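Local coordinates for protein ribonuclease (Nicotiana glutinosa, PDB 1IYB) that probably cleaves RNA as a plant ribonuclease of the T2 family and holds guanosine-5'-monophosphate in its guanine-binding pocket, at residues 75-80 against 92-97; 40-45 against 120-125; 7-12 against 48-53; 156-161 against 186-191. All coordinates share one frame; numbering follows the deposited sequence.

Overall arrangement
From the N terminus, contact 3 opens at residues 7-12 and closes at 48-53, pinning the start of strand 10-16 to the end of its sheet neighbour 41-48. Before that loop is shut, contact 2 has opened at 40-45, so the two cross; it closes only at 120-125, setting helix 111-124 against strand 41-48. Contact 1, 75-80 against 92-97, falls wholly within that span. It joins helices 73-79 and 91-102, touches contact 2 through Asn-79 and Ile-42, and shares the nucleotide with it. Contact 4 follows in series, 156-161 against 186-191, where Leu-188 meets Leu-121 of contact 2 and Ile-189 meets Phe-10 of contact 3.

Contact 1: 75-80 against 92-97. With 5GP (guanosine-5'-monophosphate), chain C.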
# COMPACT_ATOMS: atom_id res chain seq x y z
N ARG A 75 9.98 -18.84 19.89
CA ARG A 75 8.96 -19.47 19.05
C ARG A 75 8.89 -18.79 17.68
O ARG A 75 8.65 -19.45 16.66
CB ARG A 75 7.60 -19.42 19.75
CG ARG A 75 7.53 -20.28 21.01
CD ARG A 75 6.27 -20.00 21.82
NE ARG A 75 5.06 -20.30 21.06
CZ ARG A 75 3.83 -20.03 21.48
NH1 ARG A 75 3.64 -19.45 22.66
NH2 ARG A 75 2.79 -20.34 20.72
N MET A 76 9.10 -17.48 17.66
CA MET A 76 9.07 -16.72 16.42
C MET A 76 10.28 -17.05 15.55
O MET A 76 10.21 -17.06 14.33
CB MET A 76 9.03 -15.22 16.74
CG MET A 76 7.68 -14.76 17.28
SD MET A 76 7.69 -13.15 18.10
CE MET A 76 8.13 -12.07 16.74
N GLN A 77 11.41 -17.33 16.20
CA GLN A 77 12.62 -17.67 15.47
C GLN A 77 12.41 -18.99 14.72
O GLN A 77 12.89 -19.16 13.60
CB GLN A 77 13.80 -17.77 16.43
CG GLN A 77 14.31 -16.40 16.86
CD GLN A 77 15.22 -16.43 18.07
OE1 GLN A 77 15.95 -15.47 18.33
NE2 GLN A 77 15.17 -17.52 18.82
N GLN A 78 11.68 -19.91 15.33
CA GLN A 78 11.42 -21.20 14.71
C GLN A 78 10.27 -21.19 13.71
O GLN A 78 10.35 -21.85 12.67
CB GLN A 78 11.13 -22.25 15.79
CG GLN A 78 12.30 -22.51 16.72
CD GLN A 78 13.57 -22.82 15.96
OE1 GLN A 78 13.61 -23.73 15.13
NE2 GLN A 78 14.63 -22.06 16.24
N ASN A 79 9.22 -20.44 14.01
CA ASN A 79 8.03 -20.42 13.17
C ASN A 79 7.78 -19.24 12.24
O ASN A 79 6.89 -19.30 11.39
CB ASN A 79 6.79 -20.60 14.05
CG ASN A 79 6.76 -21.94 14.74
OD1 ASN A 79 7.23 -22.09 15.87
ND2 ASN A 79 6.22 -22.93 14.06
N TRP A 80 8.56 -18.17 12.40
CA TRP A 80 8.39 -16.97 11.59
C TRP A 80 9.74 -16.51 11.04
O TRP A 80 10.13 -15.35 11.22
CB TRP A 80 7.80 -15.87 12.47
CG TRP A 80 7.00 -14.81 11.76
CD1 TRP A 80 7.26 -14.26 10.54
CD2 TRP A 80 5.85 -14.14 12.28
NE1 TRP A 80 6.33 -13.28 10.26
CE2 TRP A 80 5.45 -13.19 11.31
CE3 TRP A 80 5.11 -14.26 13.47
CZ2 TRP A 80 4.35 -12.35 11.50
CZ3 TRP A 80 4.02 -13.43 13.65
CH2 TRP A 80 3.65 -12.48 12.67
N ALA A 92 13.42 -7.37 11.41
CA ALA A 92 12.94 -6.44 10.39
C ALA A 92 11.63 -6.96 9.79
O ALA A 92 10.73 -6.18 9.47
CB ALA A 92 13.99 -6.26 9.30
N PHE A 93 11.54 -8.27 9.64
CA PHE A 93 10.36 -8.90 9.07
C PHE A 93 9.19 -8.77 10.06
O PHE A 93 8.10 -8.35 9.69
CB PHE A 93 10.68 -10.38 8.78
CG PHE A 93 9.59 -11.13 8.03
CD1 PHE A 93 8.66 -10.46 7.24
CD2 PHE A 93 9.55 -12.52 8.08
CE1 PHE A 93 7.70 -11.17 6.52
CE2 PHE A 93 8.59 -13.24 7.36
CZ PHE A 93 7.67 -12.56 6.57
N TRP A 94 9.44 -9.10 11.32
CA TRP A 94 8.40 -9.01 12.35
C TRP A 94 7.93 -7.57 12.53
O TRP A 94 6.73 -7.31 12.67
CB TRP A 94 8.91 -9.58 13.68
CG TRP A 94 9.44 -10.98 13.53
CD1 TRP A 94 8.99 -11.93 12.66
CD2 TRP A 94 10.53 -11.57 14.24
NE1 TRP A 94 9.73 -13.08 12.79
CE2 TRP A 94 10.69 -12.89 13.75
CE3 TRP A 94 11.40 -11.11 15.25
CZ2 TRP A 94 11.67 -13.76 14.23
CZ3 TRP A 94 12.38 -11.98 15.72
CH2 TRP A 94 12.51 -13.29 15.21
N SER A 95 8.87 -6.63 12.52
CA SER A 95 8.54 -5.22 12.67
C SER A 95 7.64 -4.78 11.52
O SER A 95 6.65 -4.09 11.73
CB SER A 95 9.80 -4.36 12.69
OG SER A 95 9.47 -2.98 12.75
N HIS A 96 8.00 -5.18 10.31
CA HIS A 96 7.23 -4.84 9.12
C HIS A 96 5.79 -5.36 9.22
O HIS A 96 4.84 -4.65 8.90
CB HIS A 96 7.90 -5.42 7.87
CG HIS A 96 7.06 -5.30 6.64
ND1 HIS A 96 6.86 -4.11 5.98
CD2 HIS A 96 6.35 -6.23 5.95
CE1 HIS A 96 6.06 -4.31 4.95
NE2 HIS A 96 5.74 -5.59 4.91
N GLU A 97 5.64 -6.60 9.65
CA GLU A 97 4.30 -7.17 9.76
C GLU A 97 3.47 -6.46 10.82
O GLU A 97 2.27 -6.25 10.63
CB GLU A 97 4.39 -8.68 10.05
CG GLU A 97 4.95 -9.47 8.87
CD GLU A 97 4.08 -9.35 7.62
OE1 GLU A 97 4.64 -9.13 6.52
OE2 GLU A 97 2.85 -9.49 7.74
P 5GP C . 3.23 -7.99 3.22
O1P 5GP C . 2.29 -6.92 2.88
O2P 5GP C . 3.06 -8.48 4.65
O3P 5GP C . 3.12 -9.18 2.20
O5' 5GP C . 4.80 -7.52 3.09
C5' 5GP C . 5.91 -8.49 3.22
C4' 5GP C . 7.32 -7.87 3.07
O4' 5GP C . 8.15 -8.45 4.17
C3' 5GP C . 8.14 -8.16 1.82
O3' 5GP C . 7.87 -7.28 0.74
C2' 5GP C . 9.60 -8.03 2.28
O2' 5GP C . 10.08 -6.67 2.19
C1' 5GP C . 9.54 -8.54 3.71
N9 5GP C . 10.14 -9.87 4.04
C8 5GP C . 11.21 -10.18 4.85
N7 5GP C . 11.44 -11.46 5.03
C5 5GP C . 10.42 -12.05 4.26
C6 5GP C . 10.13 -13.44 4.05
O6 5GP C . 10.73 -14.41 4.51
N1 5GP C . 9.00 -13.63 3.20
C2 5GP C . 8.27 -12.59 2.64
N2 5GP C . 7.25 -12.99 1.86
N3 5GP C . 8.53 -11.28 2.83
C4 5GP C . 9.62 -11.09 3.65
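Trp-94 NE1 donates to Trp-80 O at 2.8 Å, on a carbonyl lone pair and close to the plane of the indole. The same indole brings its edge to one face of the Trp-80 ring, with the five-membered ring planes 73° apart in an edge-to-face pair. Met-76 lies over a face of Trp-94: its chain bends at chi3 (64°), which carries CE to 3.5 Å from Trp-94 CD2, a CH-pi contact with the sulfur obliquely placed. Trp-80 in turn points its own edge at Phe-93, CD1 to Phe-93 CE2 at 3.6 Å, the two planes at 90°. The opposite face of Phe-93 carries the guanine, with C5 of the nucleotide 3.5 Å above the ring plane and over its centre. One turn on, His-96 NE2 donates to O5' of the nucleotide at 2.8 Å. Glu-97 lays CB and CG near Trp-80 CZ2, while its OE2 is hydrogen-bonded to Trp-46 NE1 and Glu-97 OE1 lies 2.5 Å from O2P of the nucleotide. Together Trp-80, Phe-93 and Trp-94 form an aromatic cluster between helices 73-79 and 91-102; its Phe-93 lines the guanine-binding site of this T2-family ribonuclease, with the two tryptophans behind it.

Contact 2: 40-45 against 120-125; sequences FGIHGL and DLKNQI. With 5GP (guanosine-5'-monophosphate), chain C.
Lys-122 reaches from its helix across Ile-42 to the backbone of Phe-40. Its CB starts 3.8 Å from Ile-42 CD1, and CG continues over the same branch. CG stands anti to the backbone N (chi1 178°), and the bend at chi2 (63°) then lays CD 3.8 Å from Ile-42 CG1. Next comes CE, which passes 3.9 Å from Gly-41 CA and lies 3.1 Å from Phe-40 O. At the tip, NZ donates a weak hydrogen bond of 3.1 Å to Phe-40 O. The aliphatic part of the lysine thus packs on the isoleucine while its ammonium group meets a main-chain oxygen. An alanine here would probably cost Ile-42 CG1 the cover of the CG and CD methylenes and leave Phe-40 O without the lysine's weak bond. Further along the strand, Leu-45 CD1 meets Leu-121 CD1 at 3.9 Å, the two side chains crossing at about a right angle. Between these contacts His-43 turns to the nucleotide, with N2 of the guanine over one face of its ring; His-43 and Gly-44 together form a classic beta bulge opposite Val-14. Helix 111-124 therefore packs on strand 41-48, their local axes 9.5 Å apart at closest approach, with Leu-121 also touching Phe-13 of strand 10-16 and Val-181 of strand 172-182, and Ile-42 also touching Trp-80 beyond helix 73-79.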
# COMPACT_ATOMS: atom_id res chain seq x y z
N PHE A 40 6.16 -24.92 6.56
CA PHE A 40 5.67 -23.61 6.17
C PHE A 40 6.05 -22.66 7.30
O PHE A 40 6.18 -23.08 8.45
CB PHE A 40 4.14 -23.60 6.02
CG PHE A 40 3.65 -24.21 4.74
CD1 PHE A 40 3.58 -25.59 4.58
CD2 PHE A 40 3.25 -23.40 3.68
CE1 PHE A 40 3.12 -26.16 3.39
CE2 PHE A 40 2.79 -23.95 2.48
CZ PHE A 40 2.73 -25.33 2.34
N GLY A 41 6.26 -21.39 6.96
CA GLY A 41 6.59 -20.40 7.97
C GLY A 41 5.52 -19.32 7.94
O GLY A 41 4.84 -19.15 6.93
N ILE A 42 5.34 -18.61 9.05
CA ILE A 42 4.35 -17.55 9.11
C ILE A 42 4.78 -16.36 8.25
O ILE A 42 5.95 -16.00 8.23
CB ILE A 42 4.19 -17.01 10.56
CG1 ILE A 42 3.69 -18.11 11.49
CG2 ILE A 42 3.24 -15.81 10.57
CD1 ILE A 42 3.78 -17.75 12.96
N HIS A 43 3.85 -15.79 7.50
CA HIS A 43 4.17 -14.59 6.74
C HIS A 43 3.56 -13.49 7.61
O HIS A 43 4.26 -12.57 8.04
CB HIS A 43 3.54 -14.58 5.34
CG HIS A 43 3.91 -13.38 4.53
ND1 HIS A 43 3.76 -13.32 3.16
CD2 HIS A 43 4.43 -12.18 4.90
CE1 HIS A 43 4.17 -12.14 2.73
NE2 HIS A 43 4.58 -11.43 3.76
N GLY A 44 2.27 -13.62 7.91
CA GLY A 44 1.61 -12.64 8.77
C GLY A 44 0.13 -12.86 9.00
O GLY A 44 -0.47 -13.77 8.42
N LEU A 45 -0.45 -12.04 9.87
CA LEU A 45 -1.88 -12.05 10.21
C LEU A 45 -2.35 -10.71 9.65
O LEU A 45 -2.03 -9.65 10.19
CB LEU A 45 -2.07 -12.13 11.73
CG LEU A 45 -3.50 -12.30 12.25
CD1 LEU A 45 -4.15 -13.54 11.66
CD2 LEU A 45 -3.46 -12.40 13.78
N ASP A 120 -0.11 -19.17 17.78
CA ASP A 120 -1.10 -20.18 18.14
C ASP A 120 -1.79 -20.73 16.90
O ASP A 120 -2.05 -21.94 16.81
CB ASP A 120 -2.12 -19.59 19.13
CG ASP A 120 -1.53 -19.41 20.53
OD1 ASP A 120 -2.21 -18.81 21.40
OD2 ASP A 120 -0.39 -19.86 20.78
N LEU A 121 -2.09 -19.86 15.93
CA LEU A 121 -2.72 -20.29 14.69
C LEU A 121 -1.76 -21.21 13.92
O LEU A 121 -2.18 -22.19 13.30
CB LEU A 121 -3.07 -19.08 13.82
CG LEU A 121 -4.32 -18.30 14.26
CD1 LEU A 121 -4.34 -16.93 13.59
CD2 LEU A 121 -5.57 -19.10 13.90
N LYS A 122 -0.47 -20.89 13.98
CA LYS A 122 0.56 -21.67 13.30
C LYS A 122 0.58 -23.10 13.84
O LYS A 122 0.65 -24.07 13.07
CB LYS A 122 1.92 -21.00 13.49
CG LYS A 122 3.12 -21.71 12.87
CD LYS A 122 3.01 -21.81 11.37
CE LYS A 122 4.37 -22.10 10.73
NZ LYS A 122 5.00 -23.34 11.26
N ASN A 123 0.53 -23.24 15.16
CA ASN A 123 0.54 -24.55 15.79
C ASN A 123 -0.77 -25.29 15.51
O ASN A 123 -0.78 -26.51 15.40
CB ASN A 123 0.76 -24.40 17.29
CG ASN A 123 0.76 -25.73 18.02
OD1 ASN A 123 1.64 -26.57 17.80
ND2 ASN A 123 -0.22 -25.93 18.89
N GLN A 124 -1.85 -24.53 15.40
CA GLN A 124 -3.18 -25.07 15.14
C GLN A 124 -3.32 -25.59 13.71
O GLN A 124 -4.03 -26.56 13.45
CB GLN A 124 -4.23 -23.98 15.38
CG GLN A 124 -5.68 -24.39 15.16
CD GLN A 124 -6.62 -23.20 15.02
OE1 GLN A 124 -6.42 -22.16 15.66
NE2 GLN A 124 -7.65 -23.34 14.19
N ILE A 125 -2.64 -24.92 12.79
CA ILE A 125 -2.72 -25.26 11.37
C ILE A 125 -1.36 -25.66 10.79
O ILE A 125 -0.68 -24.84 10.17
CB ILE A 125 -3.28 -24.07 10.58
CG1 ILE A 125 -4.58 -23.60 11.24
CG2 ILE A 125 -3.52 -24.46 9.13
CD1 ILE A 125 -5.12 -22.31 10.69
P 5GP C . 3.23 -7.99 3.22
O1P 5GP C . 2.29 -6.92 2.88
O2P 5GP C . 3.06 -8.48 4.65
O3P 5GP C . 3.12 -9.18 2.20
O5' 5GP C . 4.80 -7.52 3.09
C5' 5GP C . 5.91 -8.49 3.22
C4' 5GP C . 7.32 -7.87 3.07
O4' 5GP C . 8.15 -8.45 4.17
C3' 5GP C . 8.14 -8.16 1.82
O3' 5GP C . 7.87 -7.28 0.74
C2' 5GP C . 9.60 -8.03 2.28
O2' 5GP C . 10.08 -6.67 2.19
C1' 5GP C . 9.54 -8.54 3.71
N9 5GP C . 10.14 -9.87 4.04
C8 5GP C . 11.21 -10.18 4.85
N7 5GP C . 11.44 -11.46 5.03
C5 5GP C . 10.42 -12.05 4.26
C6 5GP C . 10.13 -13.44 4.05
O6 5GP C . 10.73 -14.41 4.51
N1 5GP C . 9.00 -13.63 3.20
C2 5GP C . 8.27 -12.59 2.64
N2 5GP C . 7.25 -12.99 1.86
N3 5GP C . 8.53 -11.28 2.83
C4 5GP C . 9.62 -11.09 3.65

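Contact 3: 7-12 against 48-53; sequences DFDFFY and NNNDGS
The Phe-10 ring takes Asn-48 CB over one face, 4.0 Å from the ring centroid in a CH-pi contact, while Asn-50 OD1 lies at its edge, 3.5 Å from Phe-10 CD2. The motif beneath is a classic beta bulge, with Asp-9 and Phe-10 both facing Asn-48 where strand 10-16 begins beside the end of strand 41-48. Tyr-12 CD2 is also at the edge of the Phe-10 ring, and Phe-10 CE1 in turn sits over a face of the tyrosine. Asn-48 meets both rings: its CB rests on Phe-10, its amide carbon comes up to Tyr-12 CE1, and its OD1 approaches the tyrosine ring obliquely. In Phe-10, chi1 (67°) sets CG between the backbone N and the carbonyl carbon. Asn-48 O accepts from Asp-9 N at 2.9 Å and from Phe-10 N at 3.1 Å, the donors arriving from opposite faces of its carbonyl plane. Asn-48 N returns a bond of 2.7 Å to Phe-10 O, completing the antiparallel hydrogen-bonded pair. Beyond it the chain reverses through a type I turn from Asn-49 to Gly-52, with an Asx turn at Asp-51, and Asn-49 packs on Ser-60 of the second subunit. Tyr-12 OH, hydrogen-bonded to Ile-193 O, also accepts a hydrogen bond from a water. The carboxylate of Asp-9 stacks on the amide of Asn-50, their planes 18° apart, and its OD1 accepts from Asn-50 N through the anti lone pair at 2.8 Å, nearly straight at 171°.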
# COMPACT_ATOMS: atom_id res chain seq x y z
N ASP A 7 -11.51 -0.89 11.72
CA ASP A 7 -11.15 -0.59 10.34
C ASP A 7 -10.98 -1.81 9.43
O ASP A 7 -10.41 -1.68 8.35
CB ASP A 7 -9.86 0.24 10.30
CG ASP A 7 -8.67 -0.47 10.94
OD1 ASP A 7 -8.61 -1.71 10.90
OD2 ASP A 7 -7.78 0.23 11.47
N PHE A 8 -11.46 -2.97 9.87
CA PHE A 8 -11.35 -4.18 9.06
C PHE A 8 -12.46 -5.16 9.40
O PHE A 8 -13.11 -5.03 10.44
CB PHE A 8 -9.98 -4.84 9.27
CG PHE A 8 -9.84 -5.55 10.59
CD1 PHE A 8 -9.91 -6.94 10.66
CD2 PHE A 8 -9.64 -4.83 11.77
CE1 PHE A 8 -9.80 -7.60 11.89
CE2 PHE A 8 -9.53 -5.48 13.00
CZ PHE A 8 -9.61 -6.87 13.05
N ASP A 9 -12.67 -6.15 8.53
CA ASP A 9 -13.72 -7.15 8.72
C ASP A 9 -13.24 -8.51 9.24
O ASP A 9 -13.86 -9.08 10.14
CB ASP A 9 -14.48 -7.34 7.41
CG ASP A 9 -15.30 -6.12 7.02
OD1 ASP A 9 -15.31 -5.76 5.82
OD2 ASP A 9 -15.93 -5.52 7.92
N PHE A 10 -12.16 -9.02 8.67
CA PHE A 10 -11.64 -10.33 9.07
C PHE A 10 -10.13 -10.37 8.86
O PHE A 10 -9.54 -9.40 8.38
CB PHE A 10 -12.31 -11.43 8.23
CG PHE A 10 -11.95 -11.38 6.77
CD1 PHE A 10 -10.83 -12.06 6.29
CD2 PHE A 10 -12.72 -10.64 5.87
CE1 PHE A 10 -10.48 -12.00 4.94
CE2 PHE A 10 -12.38 -10.57 4.52
CZ PHE A 10 -11.25 -11.25 4.05
N PHE A 11 -9.49 -11.48 9.22
CA PHE A 11 -8.04 -11.62 9.03
C PHE A 11 -7.71 -12.74 8.07
O PHE A 11 -8.42 -13.75 7.99
CB PHE A 11 -7.29 -12.02 10.31
CG PHE A 11 -7.42 -11.08 11.46
CD1 PHE A 11 -8.46 -11.21 12.38
CD2 PHE A 11 -6.42 -10.13 11.71
CE1 PHE A 11 -8.50 -10.43 13.53
CE2 PHE A 11 -6.46 -9.34 12.86
CZ PHE A 11 -7.50 -9.49 13.78
N TYR A 12 -6.61 -12.58 7.35
CA TYR A 12 -6.07 -13.63 6.50
C TYR A 12 -4.86 -14.08 7.31
O TYR A 12 -4.01 -13.25 7.66
CB TYR A 12 -5.54 -13.11 5.16
CG TYR A 12 -6.55 -12.97 4.04
CD1 TYR A 12 -6.57 -11.82 3.26
CD2 TYR A 12 -7.45 -13.99 3.74
CE1 TYR A 12 -7.46 -11.68 2.20
CE2 TYR A 12 -8.36 -13.86 2.68
CZ TYR A 12 -8.35 -12.70 1.92
OH TYR A 12 -9.24 -12.53 0.88
N ASN A 48 -8.30 -7.59 6.77
CA ASN A 48 -8.80 -7.43 5.40
C ASN A 48 -10.28 -7.05 5.46
O ASN A 48 -10.93 -7.24 6.49
CB ASN A 48 -8.66 -8.75 4.63
CG ASN A 48 -8.42 -8.54 3.13
OD1 ASN A 48 -7.28 -8.34 2.70
ND2 ASN A 48 -9.49 -8.58 2.34
N ASN A 49 -10.80 -6.53 4.35
CA ASN A 49 -12.20 -6.13 4.25
C ASN A 49 -12.96 -7.12 3.38
O ASN A 49 -12.38 -7.78 2.52
CB ASN A 49 -12.29 -4.73 3.64
CG ASN A 49 -11.70 -3.67 4.54
OD1 ASN A 49 -11.09 -2.70 4.06
ND2 ASN A 49 -11.89 -3.83 5.84
N ASN A 50 -14.27 -7.21 3.60
CA ASN A 50 -15.10 -8.12 2.82
C ASN A 50 -15.07 -7.83 1.32
O ASN A 50 -15.24 -8.73 0.51
CB ASN A 50 -16.55 -8.09 3.31
CG ASN A 50 -16.71 -8.61 4.73
OD1 ASN A 50 -15.93 -9.45 5.19
ND2 ASN A 50 -17.73 -8.13 5.43
N ASP A 51 -14.85 -6.57 0.95
CA ASP A 51 -14.84 -6.21 -0.47
C ASP A 51 -13.51 -6.47 -1.17
O ASP A 51 -13.35 -6.16 -2.36
CB ASP A 51 -15.27 -4.75 -0.67
CG ASP A 51 -14.26 -3.75 -0.12
OD1 ASP A 51 -14.57 -2.54 -0.11
OD2 ASP A 51 -13.15 -4.16 0.28
N GLY A 52 -12.55 -7.05 -0.45
CA GLY A 52 -11.26 -7.34 -1.05
C GLY A 52 -10.16 -6.35 -0.70
O GLY A 52 -8.98 -6.69 -0.74
N SER A 53 -10.55 -5.12 -0.37
CA SER A 53 -9.57 -4.10 -0.01
C SER A 53 -9.06 -4.43 1.39
O SER A 53 -9.61 -5.31 2.06
CB SER A 53 -10.22 -2.71 -0.02
OG SER A 53 -11.14 -2.57 1.05
O HOH W 1 -9.13 -10.05 -0.81

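Contact 4: 156-161 against 186-191; sequences IGYAPG and SNLIEC
Ring contacts centre on Tyr-158, whose ring takes Leu-188 CB over one face at 4.0 Å from the centroid, a CH-pi contact. Tyr-158 CD2 lies 3.5 Å from Ile-189 C, with CE2 near Ile-189 CA. Glu-190 N lies near the ring plane, at its edge. One direct hydrogen bond joins the segments: Ala-159 N donates to Glu-190 OE2 at 3.2 Å, meeting the carboxylate on its syn side, and the glutamate bends at chi2 (-71°) as it folds back. Two waters add bridges. One lies 2.7 Å from Tyr-158 OH and donates to Leu-188 O; the other donates to Ala-159 O and Glu-190 OE2 and accepts from Cys-191 N. An alanine in place of Tyr-158 would probably leave Leu-188 CB without its aromatic cover and the first water without its hydroxyl partner. The contact lies at the surface, where the loop between helix 145-156 and strand 161-166 meets the loop after strand 172-182; Cys-191 is disulfide-bonded to Cys-180 of that strand, and Leu-188 reaches inward to Leu-121 of helix 111-124.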
# COMPACT_ATOMS: atom_id res chain seq x y z
N ILE A 156 -8.99 -29.02 8.63
CA ILE A 156 -9.36 -27.93 9.53
C ILE A 156 -10.83 -27.53 9.47
O ILE A 156 -11.31 -26.79 10.33
CB ILE A 156 -8.48 -26.69 9.29
CG1 ILE A 156 -8.82 -26.04 7.95
CG2 ILE A 156 -7.02 -27.08 9.33
CD1 ILE A 156 -8.06 -24.76 7.69
N GLY A 157 -11.54 -28.00 8.45
CA GLY A 157 -12.96 -27.68 8.33
C GLY A 157 -13.32 -26.41 7.59
O GLY A 157 -14.50 -26.02 7.55
N TYR A 158 -12.33 -25.76 6.99
CA TYR A 158 -12.54 -24.52 6.24
C TYR A 158 -11.74 -24.55 4.94
O TYR A 158 -10.68 -25.16 4.87
CB TYR A 158 -12.13 -23.31 7.08
CG TYR A 158 -12.93 -23.15 8.35
CD1 TYR A 158 -12.64 -23.90 9.48
CD2 TYR A 158 -14.03 -22.29 8.39
CE1 TYR A 158 -13.42 -23.81 10.63
CE2 TYR A 158 -14.81 -22.19 9.53
CZ TYR A 158 -14.51 -22.95 10.64
OH TYR A 158 -15.30 -22.87 11.77
N ALA A 159 -12.27 -23.89 3.91
CA ALA A 159 -11.62 -23.84 2.61
C ALA A 159 -10.51 -22.79 2.59
O ALA A 159 -10.74 -21.62 2.90
CB ALA A 159 -12.65 -23.52 1.53
N PRO A 160 -9.29 -23.20 2.22
CA PRO A 160 -8.17 -22.25 2.18
C PRO A 160 -8.03 -21.52 0.85
O PRO A 160 -8.62 -21.91 -0.16
CB PRO A 160 -6.97 -23.15 2.43
CG PRO A 160 -7.34 -24.36 1.62
CD PRO A 160 -8.81 -24.58 2.01
N GLY A 161 -7.24 -20.46 0.87
CA GLY A 161 -6.94 -19.70 -0.33
C GLY A 161 -5.53 -20.13 -0.70
O GLY A 161 -4.67 -20.22 0.18
N SER A 186 -11.18 -14.56 17.36
CA SER A 186 -11.50 -15.69 18.22
C SER A 186 -11.59 -17.05 17.54
O SER A 186 -11.23 -18.07 18.14
CB SER A 186 -12.81 -15.43 18.95
OG SER A 186 -12.75 -14.23 19.71
N ASN A 187 -12.05 -17.09 16.30
CA ASN A 187 -12.21 -18.36 15.60
C ASN A 187 -12.04 -18.27 14.09
O ASN A 187 -12.11 -17.19 13.50
CB ASN A 187 -13.59 -18.92 15.92
CG ASN A 187 -14.71 -17.99 15.50
OD1 ASN A 187 -15.07 -17.92 14.32
ND2 ASN A 187 -15.25 -17.24 16.46
N LEU A 188 -11.82 -19.42 13.47
CA LEU A 188 -11.68 -19.48 12.02
C LEU A 188 -13.04 -19.26 11.40
O LEU A 188 -14.07 -19.50 12.04
CB LEU A 188 -11.16 -20.85 11.58
CG LEU A 188 -9.79 -21.31 12.09
CD1 LEU A 188 -9.39 -22.60 11.38
CD2 LEU A 188 -8.76 -20.23 11.83
N ILE A 189 -13.05 -18.80 10.16
CA ILE A 189 -14.29 -18.57 9.41
C ILE A 189 -14.01 -18.83 7.94
O ILE A 189 -12.86 -18.86 7.51
CB ILE A 189 -14.79 -17.11 9.54
CG1 ILE A 189 -13.76 -16.15 8.91
CG2 ILE A 189 -15.05 -16.76 10.99
CD1 ILE A 189 -14.27 -14.74 8.74
N GLU A 190 -15.07 -19.02 7.17
CA GLU A 190 -14.91 -19.22 5.74
C GLU A 190 -14.52 -17.83 5.23
O GLU A 190 -15.01 -16.83 5.75
CB GLU A 190 -16.22 -19.65 5.08
CG GLU A 190 -16.70 -21.04 5.47
CD GLU A 190 -15.86 -22.16 4.89
OE1 GLU A 190 -16.30 -23.33 4.99
OE2 GLU A 190 -14.77 -21.89 4.33
N CYS A 191 -13.65 -17.78 4.23
CA CYS A 191 -13.22 -16.51 3.68
C CYS A 191 -14.34 -15.84 2.88
O CYS A 191 -14.90 -16.44 1.97
CB CYS A 191 -12.02 -16.70 2.77
SG CYS A 191 -10.46 -17.18 3.58
O HOH W 2 -16.82 -20.60 11.63
O HOH W 3 -13.00 -20.27 3.01